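Local coordinates for extracellular solute-binding protein family 1 (Kribbella flavida, PDB 5IXP) that probably captures a solute outside the cell and delivers it to an ABC transporter, as other bacterial extracellular solute-binding proteins do, at residues R199-D202 and Q203-A207; G373-S377 and S378-K382; R152-K155 and A156-N160. All blocks are in the same frame, centred on the assembly; numbering follows the deposited sequence.

In the fold
All three interactions are local, each within one stretch of chain. Interaction 1 lies in the middle of helix 195-209, and four of its touching residues are buried. Interaction 2 is a surface contact where the loop after helix 356-371 turns into helix 377-392. Interaction 3 is the frayed end of helix 144-157, with two buried residues and many exposed ones. Interactions 1 and 2 touch: Trp201 of the first meets Ser377, Ala380 and Trp381 of the second. Interaction 3 stays about 6 Å from interaction 1 at the nearest atoms. Interactions 1 and 3 each set a side chain over an aromatic face; interaction 3 adds a lysine reaching carbonyls, while interaction 2 rests on serine capping.

Interaction 1: R199-D202 and Q203-A207; sequences RTWD and QIVAA
Val205 lies one helical turn after Trp201, and its CG2 methyl rests on the indole. This is a CH-pi contact over the ring face. CG2 is 3.8 Å from the centroid of the five-membered ring of Trp201, 19° off the ring normal. The nearest ring atom is NE1, at 3.6 Å from Val205 CG2. The indole CG of Trp201 is anti to its backbone N (chi1 173°), which brings the five-membered ring over the valine on the next turn. The aliphatic contact on another side of the helix is looser. In the modelled conformer of Thr200, one of two deposited, its CG2 and Ile204 CD1 run side by side, pointing the same way, 4.2 Å apart.

The backbone bonds are those of a regular alpha helix. Gln203 N, Ile204 N, Val205 N and Ala206 N donate to the carbonyl oxygens of Arg199, Thr200, Trp201 and Asp202. The bond from Val205 N to Trp201 O is 2.9 Å, with an N-H...O angle of 170°.

The polar ends turn to other partners: Asp202 OD1 makes a salt bridge with Lys198 NZ, and Gln203 NE2 reaches Thr145 OG1. Trp201 NE1 is satisfied by Ser377 OG, so the same ring has a polar partner at its N-H and a methyl on its face.

The arrangement is i to i+4 packing along an alpha helix held among others: Trp201 and Val205 meet helix 356-371, Thr200 and Ile204 helix 167-175, and Gln203 and Ala207 helix 144-157.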
# COMPACT_ATOMS: atom_id res chain seq x y z
N ARG A 199 7.98 21.07 1.52
CA ARG A 199 9.09 20.68 2.39
C ARG A 199 9.47 19.22 2.18
O ARG A 199 10.66 18.88 2.21
CB ARG A 199 8.75 20.96 3.85
CG ARG A 199 9.05 22.41 4.22
CD ARG A 199 9.05 22.64 5.72
NE ARG A 199 9.15 24.07 6.01
CZ ARG A 199 9.39 24.56 7.22
NH1 ARG A 199 9.56 23.74 8.24
NH2 ARG A 199 9.46 25.87 7.40
N THR A 200 8.48 18.36 1.97
CA THR A 200 8.74 16.96 1.63
C THR A 200 9.53 16.87 0.33
O THR A 200 10.53 16.15 0.25
CB THR A 200 7.41 16.21 1.50
OG1 THR A 200 6.71 16.27 2.75
CG2 THR A 200 7.63 14.76 1.11
N TRP A 201 9.06 17.57 -0.70
CA TRP A 201 9.78 17.65 -1.97
C TRP A 201 11.22 18.10 -1.74
O TRP A 201 12.17 17.46 -2.22
CB TRP A 201 9.04 18.62 -2.89
CG TRP A 201 9.73 18.98 -4.19
CD1 TRP A 201 10.69 19.94 -4.38
CD2 TRP A 201 9.47 18.41 -5.49
NE1 TRP A 201 11.05 19.99 -5.71
CE2 TRP A 201 10.32 19.07 -6.41
CE3 TRP A 201 8.60 17.42 -5.95
CZ2 TRP A 201 10.32 18.75 -7.78
CZ3 TRP A 201 8.61 17.10 -7.31
CH2 TRP A 201 9.47 17.77 -8.21
N ASP A 202 11.41 19.20 -1.00
CA ASP A 202 12.76 19.73 -0.81
C ASP A 202 13.67 18.71 -0.14
O ASP A 202 14.84 18.58 -0.52
CB ASP A 202 12.72 21.02 0.01
CG ASP A 202 12.18 22.19 -0.78
OD1 ASP A 202 12.15 22.11 -2.02
OD2 ASP A 202 11.80 23.19 -0.16
N GLN A 203 13.15 17.99 0.85
CA GLN A 203 13.99 17.05 1.59
C GLN A 203 14.41 15.87 0.72
O GLN A 203 15.56 15.40 0.80
CB GLN A 203 13.26 16.58 2.85
CG GLN A 203 14.12 15.80 3.82
CD GLN A 203 13.44 15.63 5.17
OE1 GLN A 203 12.22 15.67 5.28
NE2 GLN A 203 14.25 15.47 6.22
N ILE A 204 13.50 15.36 -0.13
CA ILE A 204 13.87 14.27 -1.02
C ILE A 204 14.82 14.76 -2.11
O ILE A 204 15.77 14.07 -2.47
CB ILE A 204 12.62 13.61 -1.62
CG1 ILE A 204 11.77 13.06 -0.50
CG2 ILE A 204 13.01 12.50 -2.60
CD1 ILE A 204 10.45 12.52 -0.99
N VAL A 205 14.55 15.95 -2.67
CA VAL A 205 15.46 16.50 -3.67
C VAL A 205 16.86 16.66 -3.08
O VAL A 205 17.86 16.31 -3.71
CB VAL A 205 14.91 17.82 -4.22
CG1 VAL A 205 15.99 18.54 -5.03
CG2 VAL A 205 13.68 17.56 -5.09
N ALA A 206 16.95 17.16 -1.84
CA ALA A 206 18.26 17.30 -1.22
C ALA A 206 18.94 15.94 -1.08
O ALA A 206 20.16 15.83 -1.29
CB ALA A 206 18.14 17.99 0.13
N ALA A 207 18.17 14.90 -0.76
CA ALA A 207 18.74 13.55 -0.70
C ALA A 207 19.29 13.12 -2.06
O ALA A 207 20.37 12.52 -2.13
CB ALA A 207 17.68 12.56 -0.21

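Interaction 2: G373-S377 and S378-K382; sequences GKQSS and SAAWK
The backbone passes from an extended Gln375 into the first turn of a helix, where Ala380 N donates to Ser376 O at 2.9 Å and Trp381 N to Ser377 O. Just before this, Gly373 has positive phi and closes the preceding helix in a Schellman motif.

Ser376 is the N-cap. Its OG accepts from Ala379 N at 3.3 Å, and the N-H...O angle of 161° makes the bond nearly straight. The hydroxyl sits between the backbone N and the carbonyl carbon of its own residue (chi1 75°), which turns it toward the first turn of the helix. There it also touches the methyl of Ala379, with OG to CB at 3.4 Å. The helix thus gains an acceptor for an N-H that has no carbonyl one turn earlier in the helix.

Gln375 reaches alongside the same turn with an extended chain. Its amide carbon CD lies 3.4 Å from Ala380 CA, and its OE1 lies 3.3 Å from Ala380 CB. NE2 passes Ala379 CB at 3.7 Å. These are packing contacts. The polar ends of the amide are held by others: Arg369 NE donates to OE1, and NE2 bonds to Gln383 OE1. The amide is gripped at both ends, which should fix its rotation.

Ser377 lies on the face of the helix start that meets helix 195-209, where it packs on Val205. Ala380 packs on Trp201 and on Ala366 and Val370 of helix 356-371, while Trp381 meets the Trp201 ring with planes at about 60° and takes a cation-pi contact from Lys198.

The whole is a tight connection between two helices, a Schellman C-terminal end followed by a serine N-cap that starts helix 377-392.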
# COMPACT_ATOMS: atom_id res chain seq x y z
N GLY A 373 17.90 13.61 -13.48
CA GLY A 373 18.71 14.69 -14.01
C GLY A 373 18.18 15.34 -15.27
O GLY A 373 18.94 16.01 -15.97
N LYS A 374 16.89 15.18 -15.57
CA LYS A 374 16.31 15.73 -16.78
C LYS A 374 15.73 17.13 -16.59
O LYS A 374 15.44 17.80 -17.58
CB LYS A 374 15.22 14.80 -17.31
CG LYS A 374 15.71 13.39 -17.63
CD LYS A 374 14.58 12.53 -18.18
CE LYS A 374 15.09 11.27 -18.88
NZ LYS A 374 15.53 10.22 -17.94
N GLN A 375 15.55 17.58 -15.35
CA GLN A 375 14.95 18.87 -15.08
C GLN A 375 15.41 19.31 -13.70
O GLN A 375 15.56 18.48 -12.81
CB GLN A 375 13.41 18.80 -15.15
CG GLN A 375 12.71 20.15 -15.13
CD GLN A 375 11.19 20.03 -15.26
OE1 GLN A 375 10.60 19.01 -14.89
NE2 GLN A 375 10.56 21.07 -15.79
N SER A 376 15.64 20.62 -13.54
CA SER A 376 16.02 21.13 -12.23
C SER A 376 14.83 21.04 -11.26
O SER A 376 13.67 20.95 -11.66
CB SER A 376 16.50 22.57 -12.31
OG SER A 376 15.41 23.46 -12.50
N SER A 377 15.16 21.09 -9.97
CA SER A 377 14.14 20.98 -8.92
C SER A 377 13.11 22.10 -9.04
O SER A 377 11.90 21.85 -8.96
CB SER A 377 14.80 21.02 -7.54
OG SER A 377 13.83 21.26 -6.53
N SER A 378 13.56 23.34 -9.22
CA SER A 378 12.60 24.44 -9.26
C SER A 378 11.72 24.36 -10.50
O SER A 378 10.52 24.60 -10.43
CB SER A 378 13.32 25.78 -9.17
OG SER A 378 13.90 26.10 -10.42
N ALA A 379 12.30 24.02 -11.66
CA ALA A 379 11.50 23.92 -12.88
C ALA A 379 10.51 22.76 -12.79
O ALA A 379 9.37 22.87 -13.25
CB ALA A 379 12.40 23.76 -14.10
N ALA A 380 10.94 21.64 -12.22
CA ALA A 380 10.04 20.50 -12.09
C ALA A 380 8.89 20.80 -11.13
O ALA A 380 7.75 20.38 -11.36
CB ALA A 380 10.82 19.27 -11.63
N TRP A 381 9.19 21.50 -10.03
CA TRP A 381 8.14 21.82 -9.08
C TRP A 381 7.11 22.76 -9.69
O TRP A 381 5.91 22.56 -9.52
CB TRP A 381 8.75 22.43 -7.81
CG TRP A 381 7.71 22.92 -6.84
CD1 TRP A 381 7.31 24.21 -6.64
CD2 TRP A 381 6.95 22.12 -5.92
NE1 TRP A 381 6.34 24.26 -5.67
CE2 TRP A 381 6.10 23.00 -5.21
CE3 TRP A 381 6.90 20.75 -5.64
CZ2 TRP A 381 5.22 22.55 -4.23
CZ3 TRP A 381 6.03 20.31 -4.66
CH2 TRP A 381 5.19 21.20 -3.97
N LYS A 382 7.57 23.78 -10.44
CA LYS A 382 6.62 24.66 -11.11
C LYS A 382 5.79 23.89 -12.12
O LYS A 382 4.57 24.11 -12.21
CB LYS A 382 7.35 25.83 -11.78
CG LYS A 382 8.10 26.73 -10.83
CD LYS A 382 8.78 27.87 -11.60
CE LYS A 382 9.53 28.81 -10.67
NZ LYS A 382 8.61 29.55 -9.76

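Interaction 3: R152-K155 and A156-N160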
# COMPACT_ATOMS: atom_id res chain seq x y z
N ARG A 152 23.33 9.74 4.41
CA ARG A 152 24.52 10.52 4.08
C ARG A 152 25.75 9.94 4.75
O ARG A 152 26.83 9.88 4.14
CB ARG A 152 24.31 11.98 4.47
CG ARG A 152 23.23 12.66 3.63
CD ARG A 152 23.22 14.15 3.81
NE ARG A 152 23.13 14.51 5.23
CZ ARG A 152 21.99 14.68 5.89
NH1 ARG A 152 20.83 14.52 5.26
NH2 ARG A 152 22.02 15.01 7.17
N ARG A 153 25.62 9.51 6.01
CA ARG A 153 26.69 8.79 6.68
C ARG A 153 27.09 7.55 5.89
O ARG A 153 28.28 7.31 5.65
CB ARG A 153 26.24 8.42 8.10
CG ARG A 153 27.12 7.41 8.81
CD ARG A 153 26.53 6.96 10.15
NE ARG A 153 27.26 5.80 10.66
CZ ARG A 153 26.97 5.16 11.79
NH1 ARG A 153 25.94 5.55 12.54
NH2 ARG A 153 27.70 4.11 12.16
N PHE A 154 26.10 6.77 5.47
CA PHE A 154 26.35 5.60 4.62
C PHE A 154 27.06 5.99 3.34
O PHE A 154 28.08 5.39 2.97
CB PHE A 154 25.02 4.89 4.30
CG PHE A 154 25.16 3.74 3.34
CD1 PHE A 154 25.44 2.46 3.80
CD2 PHE A 154 25.00 3.92 1.97
CE1 PHE A 154 25.57 1.39 2.92
CE2 PHE A 154 25.13 2.86 1.08
CZ PHE A 154 25.41 1.59 1.56
N LYS A 155 26.53 6.99 2.63
CA LYS A 155 27.06 7.35 1.32
C LYS A 155 28.51 7.80 1.42
O LYS A 155 29.32 7.52 0.52
CB LYS A 155 26.20 8.46 0.72
CG LYS A 155 26.51 8.77 -0.72
CD LYS A 155 26.27 7.56 -1.59
CE LYS A 155 26.60 7.86 -3.04
NZ LYS A 155 27.32 6.71 -3.65
N ALA A 156 28.86 8.50 2.51
CA ALA A 156 30.23 8.98 2.66
C ALA A 156 31.22 7.83 2.68
O ALA A 156 32.38 8.00 2.28
CB ALA A 156 30.35 9.83 3.93
N LYS A 157 30.79 6.66 3.14
CA LYS A 157 31.62 5.47 3.23
C LYS A 157 31.48 4.55 2.02
O LYS A 157 32.31 3.66 1.85
CB LYS A 157 31.27 4.68 4.49
CG LYS A 157 31.30 5.50 5.76
CD LYS A 157 32.70 5.49 6.36
CE LYS A 157 33.11 4.07 6.64
NZ LYS A 157 34.59 3.91 6.68
N MSE A 158 30.45 4.74 1.21
CA MSE A 158 30.11 3.77 0.17
C MSE A 158 29.82 4.46 -1.16
O MSE A 158 28.66 4.56 -1.57
CB MSE A 158 28.90 2.94 0.60
CG MSE A 158 29.05 2.29 1.98
SE MSE A 158 30.28 0.78 1.91
CE MSE A 158 29.03 -0.58 1.27
N PRO A 159 30.87 4.93 -1.84
CA PRO A 159 30.66 5.73 -3.05
C PRO A 159 29.94 4.98 -4.16
O PRO A 159 29.28 5.63 -4.99
CB PRO A 159 32.08 6.13 -3.46
CG PRO A 159 32.94 5.05 -2.88
CD PRO A 159 32.31 4.72 -1.56
N ASN A 160 30.03 3.66 -4.22
CA ASN A 160 29.41 2.89 -5.28
C ASN A 160 28.04 2.34 -4.92
O ASN A 160 27.50 1.51 -5.66
CB ASN A 160 30.32 1.74 -5.70
CG ASN A 160 31.57 2.22 -6.40
OD1 ASN A 160 31.58 3.31 -6.98
ND2 ASN A 160 32.62 1.41 -6.34
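Met158, a selenomethionine, sets its CG over one face of the Phe154 ring. CG lies 3.8 Å from the ring centroid, 17° off the normal, in a CH-pi contact. The SE atom is farther out, at 5.4 Å from the centroid of the Phe154 ring and oblique to it, a Met-aromatic contact. This is the tight, buried part.

The exposed side, with Ala156 and Lys157, is looser. Ala156 N still bonds to Arg152 O, but Lys157 N turns to Phe154 O and Met158 N to Lys155 O, both from above the carbonyl plane, as the helix unwinds.

Lys155 is a polar tie at the helix end. Bends at chi2 (62°) and chi4 curl its chain forward past that end. Its NZ donates to Met158 O at 3.3 Å and to Ser161 O, and lies 2.6 Å from Pro159 O. An alanine here would remove the ammonium group, and the carbonyls of Met158 and Ser161 would probably lose a donor, leaving the turn freer to move.

The contact closes helix 144-157. Phe154 and Met158 pack on Leu124 of helix 122-127 and on Ala128 just after it, and the Phe154 ring also meets Trp163.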